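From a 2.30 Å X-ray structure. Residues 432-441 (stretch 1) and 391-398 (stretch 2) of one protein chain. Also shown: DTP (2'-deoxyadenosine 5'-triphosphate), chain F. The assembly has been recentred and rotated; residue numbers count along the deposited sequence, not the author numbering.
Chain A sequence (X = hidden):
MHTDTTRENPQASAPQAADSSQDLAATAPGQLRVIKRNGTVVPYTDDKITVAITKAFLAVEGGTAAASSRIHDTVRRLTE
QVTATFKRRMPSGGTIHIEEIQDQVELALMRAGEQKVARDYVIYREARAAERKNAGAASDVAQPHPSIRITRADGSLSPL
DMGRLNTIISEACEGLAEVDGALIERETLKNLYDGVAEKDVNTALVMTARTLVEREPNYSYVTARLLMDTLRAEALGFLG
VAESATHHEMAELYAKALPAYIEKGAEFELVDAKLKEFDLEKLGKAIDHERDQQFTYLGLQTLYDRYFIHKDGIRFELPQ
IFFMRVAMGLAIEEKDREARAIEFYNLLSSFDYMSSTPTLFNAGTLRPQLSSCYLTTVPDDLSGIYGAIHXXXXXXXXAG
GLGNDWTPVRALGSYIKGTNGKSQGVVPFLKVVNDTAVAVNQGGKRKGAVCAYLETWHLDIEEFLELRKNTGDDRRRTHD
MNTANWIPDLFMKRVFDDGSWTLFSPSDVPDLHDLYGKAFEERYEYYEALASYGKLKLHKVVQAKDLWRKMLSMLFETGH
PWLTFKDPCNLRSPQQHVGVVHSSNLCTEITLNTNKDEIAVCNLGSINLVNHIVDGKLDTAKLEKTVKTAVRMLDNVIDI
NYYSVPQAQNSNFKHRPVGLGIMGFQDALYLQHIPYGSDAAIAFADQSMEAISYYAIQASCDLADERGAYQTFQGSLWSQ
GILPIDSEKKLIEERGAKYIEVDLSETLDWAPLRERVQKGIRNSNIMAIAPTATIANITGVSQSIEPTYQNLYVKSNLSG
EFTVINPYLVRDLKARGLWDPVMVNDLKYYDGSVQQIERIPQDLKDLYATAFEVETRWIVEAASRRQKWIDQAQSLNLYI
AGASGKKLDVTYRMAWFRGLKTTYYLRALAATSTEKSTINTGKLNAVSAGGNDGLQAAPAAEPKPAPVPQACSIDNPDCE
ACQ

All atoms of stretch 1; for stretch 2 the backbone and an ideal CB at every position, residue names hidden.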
# COMPACT_ATOMS: atom_id res chain seq x y z
N VAL A 432 -17.38 -31.44 11.44
CA VAL A 432 -17.61 -32.87 11.27
C VAL A 432 -18.09 -33.16 9.85
O VAL A 432 -17.66 -34.13 9.22
CB VAL A 432 -18.61 -33.38 12.32
CG1 VAL A 432 -18.87 -34.87 12.14
CG2 VAL A 432 -18.09 -33.09 13.73
N VAL A 433 -18.99 -32.33 9.32
CA VAL A 433 -19.42 -32.46 7.93
C VAL A 433 -18.22 -32.37 7.01
O VAL A 433 -18.02 -33.20 6.12
CB VAL A 433 -20.47 -31.38 7.59
CG1 VAL A 433 -20.77 -31.38 6.10
CG2 VAL A 433 -21.73 -31.59 8.41
N ASN A 434 -17.41 -31.33 7.21
CA ASN A 434 -16.25 -31.09 6.35
C ASN A 434 -15.35 -32.31 6.28
O ASN A 434 -14.91 -32.70 5.19
CB ASN A 434 -15.48 -29.88 6.89
CG ASN A 434 -14.26 -29.56 6.07
OD1 ASN A 434 -14.33 -28.77 5.12
ND2 ASN A 434 -13.14 -30.16 6.42
N ASP A 435 -15.08 -32.94 7.42
CA ASP A 435 -14.19 -34.10 7.44
C ASP A 435 -14.86 -35.36 6.94
O ASP A 435 -14.17 -36.30 6.54
CB ASP A 435 -13.65 -34.31 8.86
CG ASP A 435 -12.75 -33.18 9.31
OD1 ASP A 435 -13.07 -32.01 9.04
OD2 ASP A 435 -11.71 -33.46 9.95
N THR A 436 -16.20 -35.41 6.95
CA THR A 436 -16.90 -36.51 6.32
C THR A 436 -16.79 -36.43 4.80
O THR A 436 -16.58 -37.44 4.13
CB THR A 436 -18.36 -36.51 6.76
OG1 THR A 436 -18.43 -36.77 8.17
CG2 THR A 436 -19.18 -37.56 6.01
N ALA A 437 -16.92 -35.22 4.25
CA ALA A 437 -16.75 -35.05 2.81
C ALA A 437 -15.35 -35.47 2.36
O ALA A 437 -15.19 -36.08 1.30
CB ALA A 437 -17.04 -33.60 2.43
N VAL A 438 -14.33 -35.16 3.17
CA VAL A 438 -12.98 -35.64 2.87
C VAL A 438 -12.91 -37.16 2.97
O VAL A 438 -12.23 -37.81 2.17
CB VAL A 438 -11.96 -34.97 3.81
CG1 VAL A 438 -10.57 -35.57 3.62
CG2 VAL A 438 -11.91 -33.47 3.58
N ALA A 439 -13.60 -37.75 3.96
CA ALA A 439 -13.48 -39.18 4.21
C ALA A 439 -14.18 -40.00 3.13
O ALA A 439 -13.73 -41.09 2.77
CB ALA A 439 -14.04 -39.53 5.58
N VAL A 440 -15.31 -39.51 2.62
CA VAL A 440 -16.11 -40.24 1.65
C VAL A 440 -15.84 -39.79 0.22
O VAL A 440 -16.38 -40.39 -0.72
CB VAL A 440 -17.61 -40.12 2.00
CG1 VAL A 440 -18.45 -41.13 1.21
CG2 VAL A 440 -17.84 -40.34 3.49
N ASN A 441 -15.02 -38.76 0.03
CA ASN A 441 -14.70 -38.24 -1.30
C ASN A 441 -15.96 -37.78 -2.02
O ASN A 441 -16.33 -36.61 -1.96
CB ASN A 441 -13.96 -39.29 -2.13
CG ASN A 441 -12.61 -39.67 -1.54
OD1 ASN A 441 -11.63 -38.95 -1.71
ND2 ASN A 441 -12.56 -40.80 -0.85
N UNK A 391 -26.44 -39.67 7.11
CA UNK A 391 -27.05 -39.62 5.78
C UNK A 391 -26.09 -39.01 4.77
O UNK A 391 -25.98 -39.50 3.64
CB UNK A 391 -28.35 -38.82 5.82
N UNK A 392 -25.38 -37.94 5.15
CA UNK A 392 -24.39 -37.35 4.27
C UNK A 392 -23.41 -38.40 3.77
O UNK A 392 -23.10 -38.47 2.58
CB UNK A 392 -23.64 -36.23 4.99
N UNK A 393 -22.90 -39.23 4.69
CA UNK A 393 -21.92 -40.24 4.31
C UNK A 393 -22.54 -41.25 3.35
O UNK A 393 -21.93 -41.59 2.32
CB UNK A 393 -21.37 -40.95 5.55
N UNK A 394 -23.74 -41.75 3.66
CA UNK A 394 -24.36 -42.77 2.81
C UNK A 394 -24.70 -42.23 1.43
O UNK A 394 -24.48 -42.91 0.42
CB UNK A 394 -25.63 -43.32 3.48
N UNK A 395 -25.25 -41.02 1.37
CA UNK A 395 -25.63 -40.43 0.09
C UNK A 395 -24.41 -40.12 -0.77
O UNK A 395 -24.50 -40.12 -2.00
CB UNK A 395 -26.45 -39.16 0.32
N UNK A 396 -23.26 -39.86 -0.14
CA UNK A 396 -22.03 -39.55 -0.84
C UNK A 396 -21.21 -40.79 -1.18
O UNK A 396 -20.17 -40.66 -1.83
CB UNK A 396 -21.19 -38.59 0.00
N UNK A 397 -21.66 -41.97 -0.75
CA UNK A 397 -20.89 -43.19 -0.97
C UNK A 397 -20.60 -43.43 -2.45
O UNK A 397 -19.61 -44.10 -2.78
CB UNK A 397 -21.64 -44.39 -0.39
N UNK A 398 -21.42 -42.89 -3.36
CA UNK A 398 -21.21 -43.03 -4.80
C UNK A 398 -21.28 -41.67 -5.49
O UNK A 398 -22.04 -41.46 -6.44
CB UNK A 398 -22.24 -43.98 -5.40
PG DTP F . -18.36 -54.47 0.54
O1G DTP F . -17.27 -53.73 -0.18
O2G DTP F . -17.89 -55.11 1.85
O3G DTP F . -19.02 -55.56 -0.31
PB DTP F . -20.29 -53.17 2.31
O1B DTP F . -21.66 -52.66 2.06
O2B DTP F . -20.32 -54.42 3.18
O3B DTP F . -19.55 -53.49 0.94
PA DTP F . -19.03 -50.57 2.67
O1A DTP F . -20.15 -49.69 3.06
O2A DTP F . -18.84 -50.50 1.15
O3A DTP F . -19.40 -52.07 3.05
O5' DTP F . -17.64 -50.25 3.35
C5' DTP F . -16.52 -51.15 3.40
C4' DTP F . -15.30 -50.34 3.75
O4' DTP F . -15.06 -49.37 2.71
C3' DTP F . -15.39 -49.56 5.07
O3' DTP F . -14.12 -49.57 5.72
C2' DTP F . -15.76 -48.16 4.61
C1' DTP F . -15.07 -48.06 3.26
N9 DTP F . -15.75 -47.18 2.30
C8 DTP F . -16.93 -47.43 1.66
N7 DTP F . -17.33 -46.45 0.89
C5 DTP F . -16.34 -45.49 1.03
C6 DTP F . -16.18 -44.20 0.49
N6 DTP F . -17.05 -43.64 -0.35
N1 DTP F . -15.07 -43.51 0.84
C2 DTP F . -14.20 -44.07 1.68
N3 DTP F . -14.25 -45.27 2.27
C4 DTP F . -15.36 -45.93 1.90

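Position 391 lies in a helix, and nothing of stretch 1 comes within 5.5 Å of its ideal CB. The contact sets no demand here, so polar, charged or apolar side chains would all serve. The residue is D391, and its carboxylate stays clear of stretch 1. Its backbone O accepts a hydrogen bond from the N of 395.

Position 392 points its CA-to-CB bond toward stretch 1. The ideal CB is 4.8 Å from T436 CG2. V433 CG1 lies farther out, 5.7 Å from the ideal CB of 392, within reach of a longer side chain. No free polar group is offered, since T436 OG1 already bonds to V432 O at 2.9 Å. A medium apolar residue would fit, and so would a polar one with partners of its own. The residue is N392, with chi1 at -88°. Its OD1 approaches V433 CG1 at 4.0 Å, a plain van der Waals contact. Both OD1 and ND2 are hydrogen-bonded elsewhere in the structure.

Position 393 has its CA-to-CB bond sideways to stretch 1. The ideal CB is 4.1 Å from both T436 CG2 and V440 CG2, so methyl groups from two successive helical turns meet it. That setting favours a small apolar side chain, because methyls already lie at van der Waals distance from the CB. The residue is A393. Its CB packs against T436 CG2 at 4.0 Å and V440 CG2 at 4.1 Å. Its backbone O also lies 3.7 Å from V440 CG1.

Position 394 points away, and its ideal CB finds nothing of stretch 1 within 5.5 Å. Long flexible or polar side chains would suit it equally. The residue is M394. Its end comes nearer, but even M394 CE stays 6.6 Å from V440 CG2.

Position 395 points sideways, also without a neighbour from stretch 1 within 5.5 Å. The visible atoms hardly restrict the choice. The residue is L395, and its end leads away from stretch 1.

Position 396 points toward stretch 1, with the ideal CB only 3.9 Å from V440 CG1. A small residue such as alanine, serine or cysteine suits so close an approach. The residue is S396. Its CB rests on V440 CG1 at 3.9 Å, and its backbone O is closer to that methyl, at 3.5 Å. The hydroxyl, with chi1 near -63° (m), turns back to its own stretch, where OG donates to N392 O at 2.9 Å.

Position 397 points away from stretch 1, and its ideal CB is 4.8 Å from V440 CG1. The triphosphate of DTP lies farther along, so a long basic side chain, lysine or arginine, is the natural expectation. The residue is K397, extended with all four chi angles t. The modelled NZ is 2.2 Å from DTP O1A and 3.1 Å from DTP PA, too close for an ordinary non-bonded contact. Its backbone N lies 3.9 Å from V440 CG1.

Position 398 points away, with phi/psi of -130/53 and no contact to stretch 1. Many residues would be compatible. The residue is F398, whose ring stays clear of stretch 1.

Stretch 2 391-398: DNAMLSKF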
# COMPACT_ATOMS: atom_id res chain seq x y z
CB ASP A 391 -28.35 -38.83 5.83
CG ASP A 391 -29.43 -39.52 6.63
OD1 ASP A 391 -29.35 -40.76 6.80
OD2 ASP A 391 -30.37 -38.84 7.09
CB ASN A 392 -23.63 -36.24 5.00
CG ASN A 392 -24.31 -34.88 4.88
OD1 ASN A 392 -23.65 -33.85 4.98
ND2 ASN A 392 -25.62 -34.87 4.67
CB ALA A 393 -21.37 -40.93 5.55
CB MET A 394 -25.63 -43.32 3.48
CG MET A 394 -25.40 -44.01 4.82
SD MET A 394 -24.16 -45.31 4.74
CE MET A 394 -22.73 -44.45 5.33
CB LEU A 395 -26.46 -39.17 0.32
CG LEU A 395 -27.78 -39.41 1.05
CD1 LEU A 395 -28.40 -38.10 1.51
CD2 LEU A 395 -28.75 -40.16 0.16
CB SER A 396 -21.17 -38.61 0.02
OG SER A 396 -21.82 -37.38 0.23
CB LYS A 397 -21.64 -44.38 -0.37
CG LYS A 397 -20.88 -45.70 -0.40
CD LYS A 397 -21.57 -46.74 0.46
CE LYS A 397 -20.86 -48.07 0.40
NZ LYS A 397 -21.40 -49.02 1.40
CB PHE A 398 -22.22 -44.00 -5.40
CG PHE A 398 -22.45 -45.24 -4.58
CD1 PHE A 398 -21.49 -46.24 -4.52
CD2 PHE A 398 -23.62 -45.41 -3.86
CE1 PHE A 398 -21.71 -47.39 -3.76
CE2 PHE A 398 -23.84 -46.54 -3.10
CZ PHE A 398 -22.88 -47.53 -3.05
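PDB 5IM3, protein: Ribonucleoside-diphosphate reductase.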